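Local structure of phosphoenolpyruvate-protein phosphotransferase (Coxiella burnetii, 3TRC) at residues 27-35 and 56-64. The protein probably transfers the phosphoryl group of phosphoenolpyruvate to a protein histidine, and the chain here is its GAF domain. Residues are numbered along the deposited sequence; the frame is centred on the assembly and turned at random.
Sequences LKLVVVRLC and VLMATQGLN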
loop_
_atom_site.group_PDB
_atom_site.type_symbol
_atom_site.label_atom_id
_atom_site.label_comp_id
_atom_site.label_asym_id
_atom_site.label_seq_id
_atom_site.Cartn_x
_atom_site.Cartn_y
_atom_site.Cartn_z
ATOM N N LEU A 27 8.451 -3.392 -10.988
ATOM C CA LEU A 27 9.401 -4.256 -10.302
ATOM C C LEU A 27 10.775 -3.602 -10.249
ATOM O O LEU A 27 11.449 -3.631 -9.221
ATOM C CB LEU A 27 9.497 -5.612 -11.008
ATOM C CG LEU A 27 8.179 -6.381 -11.146
ATOM C CD1 LEU A 27 8.418 -7.752 -11.773
ATOM C CD2 LEU A 27 7.499 -6.511 -9.799
ATOM N N LYS A 28 11.187 -3.005 -11.360
ATOM C CA LYS A 28 12.519 -2.415 -11.430
ATOM C C LYS A 28 12.609 -1.201 -10.513
ATOM O O LYS A 28 13.648 -0.938 -9.907
ATOM C CB LYS A 28 12.881 -2.061 -12.872
ATOM C CG LYS A 28 12.878 -3.277 -13.784
ATOM C CD LYS A 28 13.728 -3.085 -15.023
ATOM C CE LYS A 28 13.870 -4.410 -15.761
ATOM N NZ LYS A 28 14.108 -5.542 -14.810
ATOM N N LEU A 29 11.500 -0.480 -10.403
ATOM C CA LEU A 29 11.412 0.697 -9.553
ATOM C C LEU A 29 11.572 0.291 -8.095
ATOM O O LEU A 29 12.314 0.913 -7.330
ATOM C CB LEU A 29 10.052 1.357 -9.785
ATOM C CG LEU A 29 9.489 2.505 -8.955
ATOM C CD1 LEU A 29 8.259 3.040 -9.673
ATOM C CD2 LEU A 29 9.135 2.062 -7.547
ATOM N N VAL A 30 10.876 -0.775 -7.720
ATOM C CA VAL A 30 10.892 -1.267 -6.350
ATOM C C VAL A 30 12.283 -1.697 -5.867
ATOM O O VAL A 30 12.713 -1.292 -4.790
ATOM C CB VAL A 30 9.852 -2.392 -6.161
ATOM C CG1 VAL A 30 10.034 -3.075 -4.817
ATOM C CG2 VAL A 30 8.440 -1.820 -6.305
ATOM N N VAL A 31 13.007 -2.496 -6.652
ATOM C CA VAL A 31 14.308 -2.964 -6.181
ATOM C C VAL A 31 15.295 -1.804 -5.998
ATOM O O VAL A 31 16.111 -1.804 -5.071
ATOM C CB VAL A 31 14.897 -4.084 -7.082
ATOM C CG1 VAL A 31 13.938 -5.262 -7.140
ATOM C CG2 VAL A 31 15.206 -3.569 -8.485
ATOM N N VAL A 32 15.193 -0.801 -6.862
ATOM C CA VAL A 32 16.065 0.362 -6.764
ATOM C C VAL A 32 15.691 1.196 -5.541
ATOM O O VAL A 32 16.556 1.585 -4.754
ATOM C CB VAL A 32 15.993 1.244 -8.029
ATOM C CG1 VAL A 32 16.691 2.579 -7.787
ATOM C CG2 VAL A 32 16.625 0.527 -9.214
ATOM N N ARG A 33 14.397 1.457 -5.387
ATOM C CA ARG A 33 13.905 2.307 -4.305
ATOM C C ARG A 33 14.191 1.704 -2.941
ATOM O O ARG A 33 14.587 2.411 -2.014
ATOM C CB ARG A 33 12.401 2.575 -4.458
ATOM C CG ARG A 33 12.045 3.495 -5.609
ATOM C CD ARG A 33 12.718 4.852 -5.473
ATOM N NE ARG A 33 12.269 5.784 -6.503
ATOM C CZ ARG A 33 13.029 6.738 -7.031
ATOM N NH1 ARG A 33 14.284 6.884 -6.633
ATOM N NH2 ARG A 33 12.535 7.544 -7.962
ATOM N N LEU A 34 13.969 0.399 -2.803
ATOM C CA LEU A 34 14.247 -0.275 -1.541
ATOM C C LEU A 34 15.698 -0.081 -1.137
ATOM O O LEU A 34 15.993 0.274 0.002
ATOM C CB LEU A 34 13.913 -1.769 -1.613
ATOM C CG LEU A 34 12.447 -2.125 -1.385
ATOM C CD1 LEU A 34 12.245 -3.629 -1.285
ATOM C CD2 LEU A 34 11.968 -1.456 -0.135
ATOM N N CYS A 35 16.608 -0.312 -2.076
ATOM C CA CYS A 35 18.028 -0.168 -1.775
ATOM C C CYS A 35 18.378 1.259 -1.373
ATOM O O CYS A 35 19.171 1.476 -0.461
ATOM C CB CYS A 35 18.882 -0.620 -2.959
ATOM S SG CYS A 35 18.939 -2.408 -3.096
ATOM N N VAL A 56 12.219 -17.389 -11.100
ATOM C CA VAL A 56 12.997 -16.685 -12.117
ATOM C C VAL A 56 13.274 -15.255 -11.681
ATOM O O VAL A 56 12.363 -14.534 -11.294
ATOM C CB VAL A 56 12.243 -16.642 -13.457
ATOM C CG1 VAL A 56 13.118 -15.996 -14.531
ATOM C CG2 VAL A 56 11.833 -18.041 -13.869
ATOM N N LEU A 57 14.534 -14.841 -11.726
ATOM C CA LEU A 57 14.861 -13.467 -11.362
ATOM C C LEU A 57 14.231 -12.515 -12.371
ATOM O O LEU A 57 14.435 -12.657 -13.581
ATOM C CB LEU A 57 16.375 -13.273 -11.334
ATOM C CG LEU A 57 16.826 -11.863 -10.960
ATOM C CD1 LEU A 57 16.488 -11.572 -9.499
ATOM C CD2 LEU A 57 18.326 -11.715 -11.208
HETATM N N MSE A 58 13.462 -11.544 -11.887
HETATM C CA MSE A 58 12.764 -10.624 -12.791
HETATM C C MSE A 58 13.155 -9.152 -12.619
HETATM O O MSE A 58 12.834 -8.312 -13.463
HETATM C CB MSE A 58 11.244 -10.826 -12.694
HETATM C CG MSE A 58 10.763 -12.165 -13.277
HETATM SE SE MSE A 58 11.213 -12.423 -15.165
HETATM C CE MSE A 58 9.974 -11.126 -15.916
ATOM N N ALA A 59 13.868 -8.850 -11.539
ATOM C CA ALA A 59 14.396 -7.511 -11.308
ATOM C C ALA A 59 15.460 -7.577 -10.228
ATOM O O ALA A 59 15.345 -8.357 -9.286
ATOM C CB ALA A 59 13.279 -6.563 -10.885
ATOM N N THR A 60 16.500 -6.765 -10.366
ATOM C CA THR A 60 17.518 -6.712 -9.332
ATOM C C THR A 60 18.216 -5.365 -9.304
ATOM O O THR A 60 18.369 -4.692 -10.328
ATOM C CB THR A 60 18.577 -7.836 -9.481
ATOM O OG1 THR A 60 19.397 -7.880 -8.304
ATOM C CG2 THR A 60 19.470 -7.594 -10.704
ATOM N N GLN A 61 18.598 -4.969 -8.099
ATOM C CA GLN A 61 19.541 -3.887 -7.903
ATOM C C GLN A 61 20.655 -4.467 -7.045
ATOM O O GLN A 61 20.408 -4.974 -5.950
ATOM C CB GLN A 61 18.862 -2.712 -7.207
ATOM C CG GLN A 61 19.811 -1.639 -6.716
ATOM C CD GLN A 61 20.571 -0.965 -7.838
ATOM O OE1 GLN A 61 20.101 -0.894 -8.976
ATOM N NE2 GLN A 61 21.764 -0.473 -7.524
ATOM N N GLY A 62 21.879 -4.438 -7.558
ATOM C CA GLY A 62 23.006 -4.944 -6.799
ATOM C C GLY A 62 23.628 -6.179 -7.420
ATOM O O GLY A 62 24.822 -6.413 -7.264
ATOM N N LEU A 63 22.816 -6.965 -8.119
ATOM C CA LEU A 63 23.282 -8.184 -8.769
ATOM C C LEU A 63 23.565 -7.949 -10.251
ATOM O O LEU A 63 23.125 -6.961 -10.832
ATOM C CB LEU A 63 22.248 -9.305 -8.623
ATOM C CG LEU A 63 22.340 -10.241 -7.413
ATOM C CD1 LEU A 63 22.663 -9.484 -6.134
ATOM C CD2 LEU A 63 21.064 -11.064 -7.269
ATOM N N ASN A 64 24.304 -8.876 -10.852
ATOM C CA ASN A 64 24.588 -8.871 -12.286
ATOM C C ASN A 64 23.300 -8.682 -13.096
ATOM O O ASN A 64 22.413 -9.534 -13.060
ATOM C CB ASN A 64 25.275 -10.206 -12.614
ATOM C CG ASN A 64 25.534 -10.419 -14.093
ATOM O OD1 ASN A 64 25.223 -9.581 -14.943
ATOM N ND2 ASN A 64 26.123 -11.574 -14.408
HETATM O O HOH W 1 16.177 -4.962 -12.697
#
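Val31 sets its CG2 methyl over one face of the Thr60–Gln61 peptide group, 3.6 Å from Thr60 C and almost straight above that carbon. The side-chain amide of Gln61 is met differently: Val32 CG2 comes obliquely to OE1 at 3.8 Å, tilted out of the amide plane. These contacts lay helix 23-37 of the GAF domain along strand 54-61 of its antiparallel sheet; the local axes are 7.0 Å apart and run in nearly the same direction, at 24°. With CG anti to the backbone N (chi1 169°), Gln61 brings CG to 3.8 Å from Cys35 SG, and the bend at chi2 then turns the amide so that OE1 meets Val32 CG2; Cys35 forms a disulfide with Cys43 on the adjoining strand 42-49. Further along, the Ala59 methyl meets Leu27 CB at 3.9 Å and Val31 CG1, an apolar contact that Leu45 extends by touching Leu27. Met58 and Ala59 both pair with Leu45 on the neighbouring strand 42-49, a classic beta bulge, and the psi of -12° at Met58 fits the break in strand geometry. At the partly exposed margin, Lys28 bends at chi4 and its NZ makes a weak hydrogen bond to Met58 O, 3.3 Å long. One water bridges the two elements as well, accepting from Lys28 NZ and from Thr60 N, each at 3.0 Å.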